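Local coordinates for protein exopolygalacturonate lyase (Vibrio vulnificus, PDB 5A29) that probably cleaves polygalacturonate (pectate) by beta-elimination, as a manganese-binding lyase of polysaccharide lyase family 2, at residues L364-L369 / G376-I381; Y443-L448 / P483-F488. One frame throughout, in Å; residues are numbered along the deposited sequence.

In the fold
Both contacts are buried in a predominantly alpha fold, consistent with the alpha/alpha barrel of this family. Neither belongs to the manganese or tartrate sites, although the Phe366 side chain of interaction 1 is about 8 Å from a bound tartrate. Interaction 1 closes at residue 381 before interaction 2 opens at 443; their centres are 24 Å apart. Interaction 1 packs the last turns of helix 353-370 against strand 377-378, the return strand of the pair after the helix, and the loop that follows. Interaction 2 joins the residues flanking strand 446-447 to the start of helix 484-500. Both touch helix 430-442, through Tyr367 and through Trp445 and Leu448, and so tie successive parts of the chain to one helix.

Interaction 1 (L364-L369 / G376-I381); sequences LNFYRL and GTIKPI
Phe366, Tyr367 and Leu369, on the last turns of helix 353-370, pack against Ile378 and Ile381 where the chain turns back after the helix. It does so through a two-stranded antiparallel pair, 371-372 with 377-378, whose return strand enters through a G1 beta bulge formed by Gly376 and Thr377 opposite Asn372. Glycine suits the first bulge position, where phi is positive.

Ile378 spreads its two branches over two aromatic rings. Its CG2 meets CZ of Phe366 at 3.7 Å, while CD1, at the end of the other branch, lies in the plane of the Tyr367 ring and reaches its edge, 3.8 Å from CE1. Forking at CB suits an isoleucine to this double role. The rings are also packed on each other: CD2 of Phe366 sits 3.7 Å above the centre of the Tyr367 ring, so one phenyl edge is set over the neighbouring face. With CG of Phe366 turned opposite its amide nitrogen (chi1 177°), the ring is carried out so that CZ can meet Ile378 CG2. Val336 of helix 331-349 touches both rings, and Leu435 and Met439 of helix 430-442 cover Tyr367.

Farther along, Ile381 holds CG1 in the crowded position between its own N and C (chi1 60°), and its extended CD1 comes within 3.6 Å of Leu369 CB; the same methyl is 4.3 Å from Phe366 CE1.

At the partly exposed margin the long, flexible Lys379 lays CE 3.4 Å from the backbone O of Leu369. No direct hydrogen bond forms there. Instead, Lys379 NZ donates to a water at 2.7 Å, and that water makes a weak, 3.4 Å contact with Leu369 O.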
# COMPACT_ATOMS: atom_id res chain seq x y z
N LEU A 364 2.93 -13.46 14.17
CA LEU A 364 2.46 -14.53 15.01
C LEU A 364 1.67 -14.01 16.21
O LEU A 364 0.63 -14.58 16.60
CB LEU A 364 3.63 -15.43 15.49
CG LEU A 364 4.25 -16.34 14.39
CD1 LEU A 364 5.48 -17.08 14.95
CD2 LEU A 364 3.16 -17.27 13.90
N ASN A 365 2.21 -12.95 16.81
CA ASN A 365 1.60 -12.44 18.08
C ASN A 365 0.24 -11.78 17.76
O ASN A 365 -0.68 -11.90 18.54
CB ASN A 365 2.57 -11.43 18.70
CG ASN A 365 3.73 -12.17 19.41
OD1 ASN A 365 3.49 -13.22 19.91
ND2 ASN A 365 4.88 -11.59 19.51
N PHE A 366 0.14 -11.18 16.59
CA PHE A 366 -1.21 -10.65 16.15
C PHE A 366 -2.19 -11.76 15.93
O PHE A 366 -3.32 -11.73 16.46
CB PHE A 366 -1.06 -9.86 14.85
CG PHE A 366 -2.39 -9.36 14.30
CD1 PHE A 366 -3.08 -8.34 14.99
CD2 PHE A 366 -3.02 -10.05 13.24
CE1 PHE A 366 -4.37 -7.94 14.53
CE2 PHE A 366 -4.26 -9.60 12.75
CZ PHE A 366 -4.93 -8.55 13.41
N TYR A 367 -1.80 -12.77 15.11
CA TYR A 367 -2.78 -13.82 14.83
C TYR A 367 -3.12 -14.69 16.04
O TYR A 367 -4.21 -15.25 16.11
CB TYR A 367 -2.40 -14.65 13.60
CG TYR A 367 -2.48 -13.82 12.33
CD1 TYR A 367 -3.73 -13.53 11.76
CD2 TYR A 367 -1.35 -13.33 11.71
CE1 TYR A 367 -3.84 -12.81 10.59
CE2 TYR A 367 -1.46 -12.59 10.50
CZ TYR A 367 -2.69 -12.35 9.95
OH TYR A 367 -2.86 -11.56 8.81
N ARG A 368 -2.21 -14.82 17.03
CA ARG A 368 -2.61 -15.59 18.21
C ARG A 368 -3.76 -14.93 18.93
O ARG A 368 -4.55 -15.61 19.55
CB ARG A 368 -1.41 -15.72 19.22
CG ARG A 368 -0.29 -16.57 18.64
CD ARG A 368 0.88 -16.73 19.68
NE ARG A 368 1.83 -17.75 19.19
CZ ARG A 368 2.82 -18.25 19.93
NH1 ARG A 368 2.99 -17.85 21.21
NH2 ARG A 368 3.59 -19.21 19.45
N LEU A 369 -3.86 -13.62 18.85
CA LEU A 369 -4.92 -12.86 19.56
C LEU A 369 -6.18 -12.68 18.68
O LEU A 369 -7.28 -12.66 19.20
CB LEU A 369 -4.40 -11.43 19.86
CG LEU A 369 -3.19 -11.40 20.81
CD1 LEU A 369 -2.86 -9.91 21.03
CD2 LEU A 369 -3.62 -12.08 22.10
N GLY A 376 -11.80 -18.73 9.84
CA GLY A 376 -10.91 -17.92 9.03
C GLY A 376 -11.12 -16.44 9.22
O GLY A 376 -10.60 -15.66 8.43
N THR A 377 -11.76 -16.00 10.31
CA THR A 377 -11.98 -14.56 10.44
C THR A 377 -10.93 -13.92 11.34
O THR A 377 -10.25 -14.65 12.06
CB THR A 377 -13.37 -14.21 10.99
OG1 THR A 377 -13.55 -14.94 12.21
CG2 THR A 377 -14.45 -14.65 9.95
N ILE A 378 -10.84 -12.58 11.26
CA ILE A 378 -9.91 -11.76 12.07
C ILE A 378 -10.83 -10.93 13.02
O ILE A 378 -11.68 -10.17 12.52
CB ILE A 378 -9.08 -10.80 11.21
CG1 ILE A 378 -8.26 -11.51 10.10
CG2 ILE A 378 -8.13 -9.93 12.11
CD1 ILE A 378 -7.60 -12.70 10.62
N LYS A 379 -10.72 -11.13 14.33
CA LYS A 379 -11.50 -10.32 15.31
C LYS A 379 -11.00 -8.88 15.41
O LYS A 379 -9.78 -8.65 15.31
CB LYS A 379 -11.35 -10.97 16.69
CG LYS A 379 -11.97 -12.36 16.72
CD LYS A 379 -11.77 -12.99 18.08
CE LYS A 379 -10.39 -13.64 18.15
NZ LYS A 379 -10.42 -14.89 18.96
N PRO A 380 -11.92 -7.90 15.72
CA PRO A 380 -11.50 -6.51 15.97
C PRO A 380 -11.00 -6.36 17.43
O PRO A 380 -11.78 -6.40 18.40
CB PRO A 380 -12.80 -5.69 15.76
CG PRO A 380 -13.89 -6.66 16.19
CD PRO A 380 -13.40 -8.04 15.76
N ILE A 381 -9.69 -6.12 17.57
CA ILE A 381 -9.11 -6.21 18.87
C ILE A 381 -8.20 -5.01 19.17
O ILE A 381 -7.76 -4.29 18.24
CB ILE A 381 -8.23 -7.51 19.02
CG1 ILE A 381 -7.05 -7.55 17.98
CG2 ILE A 381 -9.09 -8.77 19.05
CD1 ILE A 381 -5.89 -8.42 18.49
O HOH W 1 -7.91 -15.95 18.64

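Interaction 2 (Y443-L448 / P483-F488); sequences YGWGSL and PEYLEF
Tyr485 and Phe488, one turn apart on the first part of helix 484-500, receive Leu448 and Trp445 from a helix-to-strand connection. Helix 430-442 ends in a Schellman motif in which Gly444 takes the positive phi that glycine readily accepts. The chain then forms strand 446-447, paired antiparallel with 457-458, and the two apolar side chains that meet the later helix come from the residues just before and just after this short strand.

Tyr485 comes first along the helix. Its CE1 is 4.5 Å from Trp445 CZ3, a loose approach at the indole edge. Leu448 meets the phenol end: its CD2 lies near the plane of the ring, 3.5 Å from the OH, and the two side chains cross at about a right angle. A tyrosine serves here because its ring adds to the apolar packing while its hydroxyl reaches a water. That water lies in the plane of the ring, 2.5 Å from Tyr485 OH, and donates to the backbone O of Leu448 at 2.8 Å. The backbone carbonyl is thus joined to the phenol across the contact, beside the buried leucine.

Phe488 follows one turn later and carries the broader part of the interface. Its chi1 of 176° stretches the side chain away from its own N and lays the ring over one face of Trp445. The arrangement is neither a parallel stack nor an edge-to-face pair: the phenyl plane is inclined at 43° to the indole six-membered ring, and their centroids are 4.6 Å apart. Trp445 offers a wide surface for this, and its NE1 is hydrogen-bonded to Glu414 OE2, which probably helps to fix the rotation of the indole. Phe488 sets two adjacent atoms on that face, its CZ 3.5 Å from Trp445 CD2 and its CE2 above the centre of the six-membered ring.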
# COMPACT_ATOMS: atom_id res chain seq x y z
N TYR A 443 -10.34 -20.02 2.23
CA TYR A 443 -10.49 -19.39 0.96
C TYR A 443 -10.97 -20.38 -0.17
O TYR A 443 -11.09 -19.97 -1.32
CB TYR A 443 -9.21 -18.66 0.52
CG TYR A 443 -9.08 -17.30 1.19
CD1 TYR A 443 -10.03 -16.33 0.91
CD2 TYR A 443 -8.04 -16.97 2.08
CE1 TYR A 443 -9.99 -15.07 1.46
CE2 TYR A 443 -7.98 -15.66 2.63
CZ TYR A 443 -9.01 -14.76 2.36
OH TYR A 443 -9.14 -13.47 2.94
N GLY A 444 -11.19 -21.64 0.16
CA GLY A 444 -11.72 -22.58 -0.82
C GLY A 444 -10.61 -23.20 -1.67
O GLY A 444 -10.89 -23.83 -2.66
N TRP A 445 -9.34 -23.11 -1.27
CA TRP A 445 -8.24 -23.63 -2.13
C TRP A 445 -8.12 -25.14 -2.09
O TRP A 445 -7.38 -25.73 -2.91
CB TRP A 445 -6.88 -23.11 -1.58
CG TRP A 445 -6.49 -21.69 -1.93
CD1 TRP A 445 -7.29 -20.57 -2.05
CD2 TRP A 445 -5.18 -21.28 -2.17
NE1 TRP A 445 -6.50 -19.46 -2.36
CE2 TRP A 445 -5.20 -19.90 -2.43
CE3 TRP A 445 -3.97 -21.97 -2.24
CZ2 TRP A 445 -4.03 -19.16 -2.73
CZ3 TRP A 445 -2.81 -21.26 -2.54
CH2 TRP A 445 -2.85 -19.89 -2.79
N GLY A 446 -8.73 -25.76 -1.06
CA GLY A 446 -8.49 -27.17 -0.74
C GLY A 446 -7.45 -27.31 0.39
O GLY A 446 -7.40 -26.48 1.30
N SER A 447 -6.61 -28.35 0.34
CA SER A 447 -5.64 -28.69 1.42
C SER A 447 -4.20 -28.54 1.00
O SER A 447 -3.72 -29.30 0.08
CB SER A 447 -5.81 -30.15 1.91
OG SER A 447 -7.15 -30.26 2.35
N LEU A 448 -3.45 -27.71 1.74
CA LEU A 448 -2.03 -27.58 1.41
C LEU A 448 -1.32 -28.85 1.95
O LEU A 448 -0.26 -29.20 1.44
CB LEU A 448 -1.34 -26.42 2.10
CG LEU A 448 -1.97 -25.03 1.94
CD1 LEU A 448 -1.04 -23.97 2.49
CD2 LEU A 448 -2.31 -24.74 0.46
N PRO A 483 4.62 -28.84 -8.36
CA PRO A 483 3.95 -28.35 -9.58
C PRO A 483 2.43 -28.26 -9.49
O PRO A 483 1.81 -27.54 -10.27
CB PRO A 483 4.37 -29.39 -10.67
CG PRO A 483 4.58 -30.67 -9.88
CD PRO A 483 5.22 -30.19 -8.57
N GLU A 484 1.79 -28.98 -8.60
CA GLU A 484 0.40 -28.72 -8.33
C GLU A 484 0.05 -27.22 -8.12
O GLU A 484 -1.05 -26.81 -8.52
CB GLU A 484 -0.10 -29.46 -7.11
CG GLU A 484 -0.09 -31.00 -7.25
CD GLU A 484 1.28 -31.67 -7.00
OE1 GLU A 484 2.34 -31.01 -6.78
OE2 GLU A 484 1.28 -32.92 -7.03
N TYR A 485 0.92 -26.43 -7.48
CA TYR A 485 0.60 -25.01 -7.26
C TYR A 485 0.58 -24.27 -8.59
O TYR A 485 -0.10 -23.25 -8.74
CB TYR A 485 1.66 -24.34 -6.36
CG TYR A 485 1.40 -24.77 -4.92
CD1 TYR A 485 0.27 -24.32 -4.24
CD2 TYR A 485 2.28 -25.65 -4.28
CE1 TYR A 485 -0.02 -24.75 -2.96
CE2 TYR A 485 2.04 -26.08 -2.99
CZ TYR A 485 0.89 -25.59 -2.33
OH TYR A 485 0.63 -26.01 -1.07
N LEU A 486 1.38 -24.73 -9.55
CA LEU A 486 1.37 -24.05 -10.87
C LEU A 486 0.13 -24.43 -11.67
O LEU A 486 -0.35 -23.62 -12.45
CB LEU A 486 2.60 -24.43 -11.68
CG LEU A 486 3.90 -23.89 -11.08
CD1 LEU A 486 5.03 -24.18 -12.07
CD2 LEU A 486 3.78 -22.41 -10.81
N GLU A 487 -0.29 -25.68 -11.57
CA GLU A 487 -1.60 -26.09 -12.14
C GLU A 487 -2.75 -25.23 -11.61
O GLU A 487 -3.60 -24.71 -12.35
CB GLU A 487 -1.92 -27.55 -11.81
CG GLU A 487 -3.20 -28.05 -12.49
CD GLU A 487 -3.44 -29.57 -12.37
OE1 GLU A 487 -2.61 -30.29 -11.76
OE2 GLU A 487 -4.51 -30.03 -12.84
N PHE A 488 -2.76 -25.11 -10.28
CA PHE A 488 -3.74 -24.28 -9.58
C PHE A 488 -3.68 -22.81 -10.02
O PHE A 488 -4.73 -22.20 -10.31
CB PHE A 488 -3.50 -24.41 -8.06
CG PHE A 488 -4.40 -23.51 -7.21
CD1 PHE A 488 -5.68 -23.89 -6.94
CD2 PHE A 488 -3.86 -22.33 -6.64
CE1 PHE A 488 -6.51 -23.12 -6.11
CE2 PHE A 488 -4.68 -21.52 -5.83
CZ PHE A 488 -6.00 -21.91 -5.56
O HOH W 2 1.76 -27.93 0.03